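Local structure of sugar phosphate isomerase/epimerase (Parabacteroides distasonis, 3L23) at residues 197-203 with 225-230. The protein binds magnesium and probably acts as an isomerase or epimerase of sugar phosphates, on a xylose isomerase-like TIM barrel. Residues are numbered along the deposited sequence; the frame is centred on the assembly and turned at random.
Sequences QIYDLML and NDPVEY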
loop_
_atom_site.group_PDB
_atom_site.type_symbol
_atom_site.label_atom_id
_atom_site.label_comp_id
_atom_site.label_asym_id
_atom_site.label_seq_id
_atom_site.Cartn_x
_atom_site.Cartn_y
_atom_site.Cartn_z
ATOM N N GLN A 197 -2.435 0.455 20.652
ATOM C CA GLN A 197 -2.426 0.959 19.304
ATOM C C GLN A 197 -3.176 -0.017 18.398
ATOM O O GLN A 197 -2.967 -1.237 18.467
ATOM C CB GLN A 197 -0.992 1.167 18.797
ATOM C CG GLN A 197 -0.238 2.240 19.610
ATOM C CD GLN A 197 1.146 2.561 19.089
ATOM O OE1 GLN A 197 1.539 3.735 19.066
ATOM N NE2 GLN A 197 1.883 1.521 18.633
ATOM N N ILE A 198 -4.014 0.529 17.528
ATOM C CA ILE A 198 -4.756 -0.306 16.562
ATOM C C ILE A 198 -3.840 -1.227 15.784
ATOM O O ILE A 198 -4.140 -2.402 15.628
ATOM C CB ILE A 198 -5.662 0.570 15.621
ATOM C CG1 ILE A 198 -6.789 1.202 16.416
ATOM C CG2 ILE A 198 -6.252 -0.269 14.463
ATOM C CD1 ILE A 198 -7.424 2.402 15.720
ATOM N N TYR A 199 -2.708 -0.726 15.283
ATOM C CA TYR A 199 -1.801 -1.559 14.492
ATOM C C TYR A 199 -1.306 -2.794 15.267
ATOM O O TYR A 199 -1.149 -3.901 14.684
ATOM C CB TYR A 199 -0.626 -0.699 14.031
ATOM C CG TYR A 199 0.171 -1.225 12.850
ATOM C CD1 TYR A 199 -0.384 -1.268 11.565
ATOM C CD2 TYR A 199 1.478 -1.678 13.012
ATOM C CE1 TYR A 199 0.350 -1.740 10.490
ATOM C CE2 TYR A 199 2.207 -2.140 11.932
ATOM C CZ TYR A 199 1.652 -2.177 10.697
ATOM O OH TYR A 199 2.349 -2.651 9.605
ATOM N N ASP A 200 -0.995 -2.600 16.547
ATOM C CA ASP A 200 -0.596 -3.729 17.417
ATOM C C ASP A 200 -1.697 -4.772 17.545
ATOM O O ASP A 200 -1.405 -5.959 17.550
ATOM C CB ASP A 200 -0.109 -3.224 18.757
ATOM C CG ASP A 200 1.121 -2.385 18.601
ATOM O OD1 ASP A 200 1.906 -2.728 17.705
ATOM O OD2 ASP A 200 1.314 -1.400 19.320
ATOM N N LEU A 201 -2.952 -4.341 17.613
ATOM C CA LEU A 201 -4.072 -5.259 17.634
ATOM C C LEU A 201 -4.191 -5.981 16.286
ATOM O O LEU A 201 -4.548 -7.168 16.242
ATOM C CB LEU A 201 -5.386 -4.538 17.976
ATOM C CG LEU A 201 -5.457 -3.822 19.333
ATOM C CD1 LEU A 201 -6.732 -3.003 19.433
ATOM C CD2 LEU A 201 -5.287 -4.821 20.486
HETATM N N MSE A 202 -3.889 -5.286 15.184
HETATM C CA MSE A 202 -3.981 -5.912 13.864
HETATM C C MSE A 202 -2.951 -7.019 13.728
HETATM O O MSE A 202 -3.258 -8.103 13.224
HETATM C CB MSE A 202 -3.814 -4.876 12.743
HETATM C CG MSE A 202 -5.026 -3.967 12.591
HETATM SE SE MSE A 202 -4.599 -2.767 11.071
HETATM C CE MSE A 202 -6.351 -1.970 10.923
ATOM N N LEU A 203 -1.729 -6.734 14.151
ATOM C CA LEU A 203 -0.662 -7.749 14.178
ATOM C C LEU A 203 -1.068 -8.927 15.041
ATOM O O LEU A 203 -0.952 -10.091 14.634
ATOM C CB LEU A 203 0.625 -7.142 14.705
ATOM C CG LEU A 203 1.329 -6.201 13.719
ATOM C CD1 LEU A 203 2.266 -5.219 14.488
ATOM C CD2 LEU A 203 2.051 -6.944 12.557
ATOM N N ASN A 225 5.635 6.428 15.682
ATOM C CA ASN A 225 6.271 5.101 15.827
ATOM C C ASN A 225 7.476 4.933 14.902
ATOM O O ASN A 225 7.659 5.650 13.915
ATOM C CB ASN A 225 5.264 3.967 15.602
ATOM C CG ASN A 225 4.393 3.727 16.795
ATOM O OD1 ASN A 225 4.652 2.788 17.540
ATOM N ND2 ASN A 225 3.405 4.616 17.047
ATOM N N ASP A 226 8.309 3.943 15.222
ATOM C CA ASP A 226 9.571 3.712 14.493
ATOM C C ASP A 226 9.465 2.509 13.590
ATOM O O ASP A 226 9.361 1.406 14.099
ATOM C CB ASP A 226 10.677 3.451 15.509
ATOM C CG ASP A 226 12.033 3.195 14.872
ATOM O OD1 ASP A 226 12.223 3.444 13.653
ATOM O OD2 ASP A 226 12.922 2.724 15.634
ATOM N N PRO A 227 9.555 2.713 12.259
ATOM C CA PRO A 227 9.447 1.584 11.356
ATOM C C PRO A 227 10.591 0.594 11.511
ATOM O O PRO A 227 10.412 -0.596 11.267
ATOM C CB PRO A 227 9.464 2.227 9.979
ATOM C CG PRO A 227 10.123 3.507 10.137
ATOM C CD PRO A 227 9.743 3.971 11.522
ATOM N N VAL A 228 11.748 1.057 11.952
ATOM C CA VAL A 228 12.863 0.123 12.177
ATOM C C VAL A 228 12.567 -0.825 13.334
ATOM O O VAL A 228 12.782 -2.027 13.226
ATOM C CB VAL A 228 14.163 0.897 12.337
ATOM C CG1 VAL A 228 15.283 -0.001 12.856
ATOM C CG2 VAL A 228 14.542 1.558 10.974
ATOM N N GLU A 229 12.081 -0.292 14.453
ATOM C CA GLU A 229 11.635 -1.119 15.571
ATOM C C GLU A 229 10.550 -2.117 15.176
ATOM O O GLU A 229 10.574 -3.272 15.626
ATOM C CB GLU A 229 11.105 -0.242 16.715
ATOM C CG GLU A 229 10.590 -1.022 17.917
ATOM C CD GLU A 229 9.911 -0.145 19.008
ATOM O OE1 GLU A 229 9.593 1.060 18.764
ATOM O OE2 GLU A 229 9.715 -0.709 20.113
ATOM N N TYR A 230 9.580 -1.679 14.375
ATOM C CA TYR A 230 8.519 -2.576 13.898
ATOM C C TYR A 230 9.083 -3.731 13.058
ATOM O O TYR A 230 8.695 -4.902 13.237
ATOM C CB TYR A 230 7.404 -1.821 13.140
ATOM C CG TYR A 230 6.283 -1.480 14.078
ATOM C CD1 TYR A 230 5.334 -2.421 14.420
ATOM C CD2 TYR A 230 6.216 -0.221 14.686
ATOM C CE1 TYR A 230 4.312 -2.116 15.346
ATOM C CE2 TYR A 230 5.249 0.064 15.591
ATOM C CZ TYR A 230 4.299 -0.889 15.940
ATOM O OH TYR A 230 3.339 -0.548 16.884
#
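The ring of Y230 takes the edge of Y199 toward one face in an offset edge-to-face pair, planes at 76°, while D200 OD1, N225 OD1 and L203 CD1 line its edge; Y230 CE1 in turn sits in plane at the edge of Y199. Y199 reaches this place because its CG stands anti to the backbone N (chi1 -161°), bringing CD2 within 3.7 Å of Y230 CE1; F171 and F213 also meet the Y199 ring. Tyrosine suits position 230 because its ring accepts the apolar methyl of L203 while its hydroxyl donates to D200 OD1 (OH to OD1 2.7 Å), on the syn side of a carboxylate nearly coplanar with the ring.

Q197 and N225, each with a donor and an acceptor, pair their amides reciprocally: N225 ND2 gives to Q197 OE1 at 2.9 Å, and Q197 NE2 returns a longer bond to N225 OD1, 3.2 Å. The amide planes are twisted 48° apart. N225 ND2 also donates to the carbonyl of G223.

The amide pair joins the N-cap residue of helix 198-205 to the loop before helix 227-233; the Y230–D200 bond joins the helices themselves. With two donors, Q197 NE2 at OD2 and Y230 OH at OD1, D200 is probably favoured as the carboxylate.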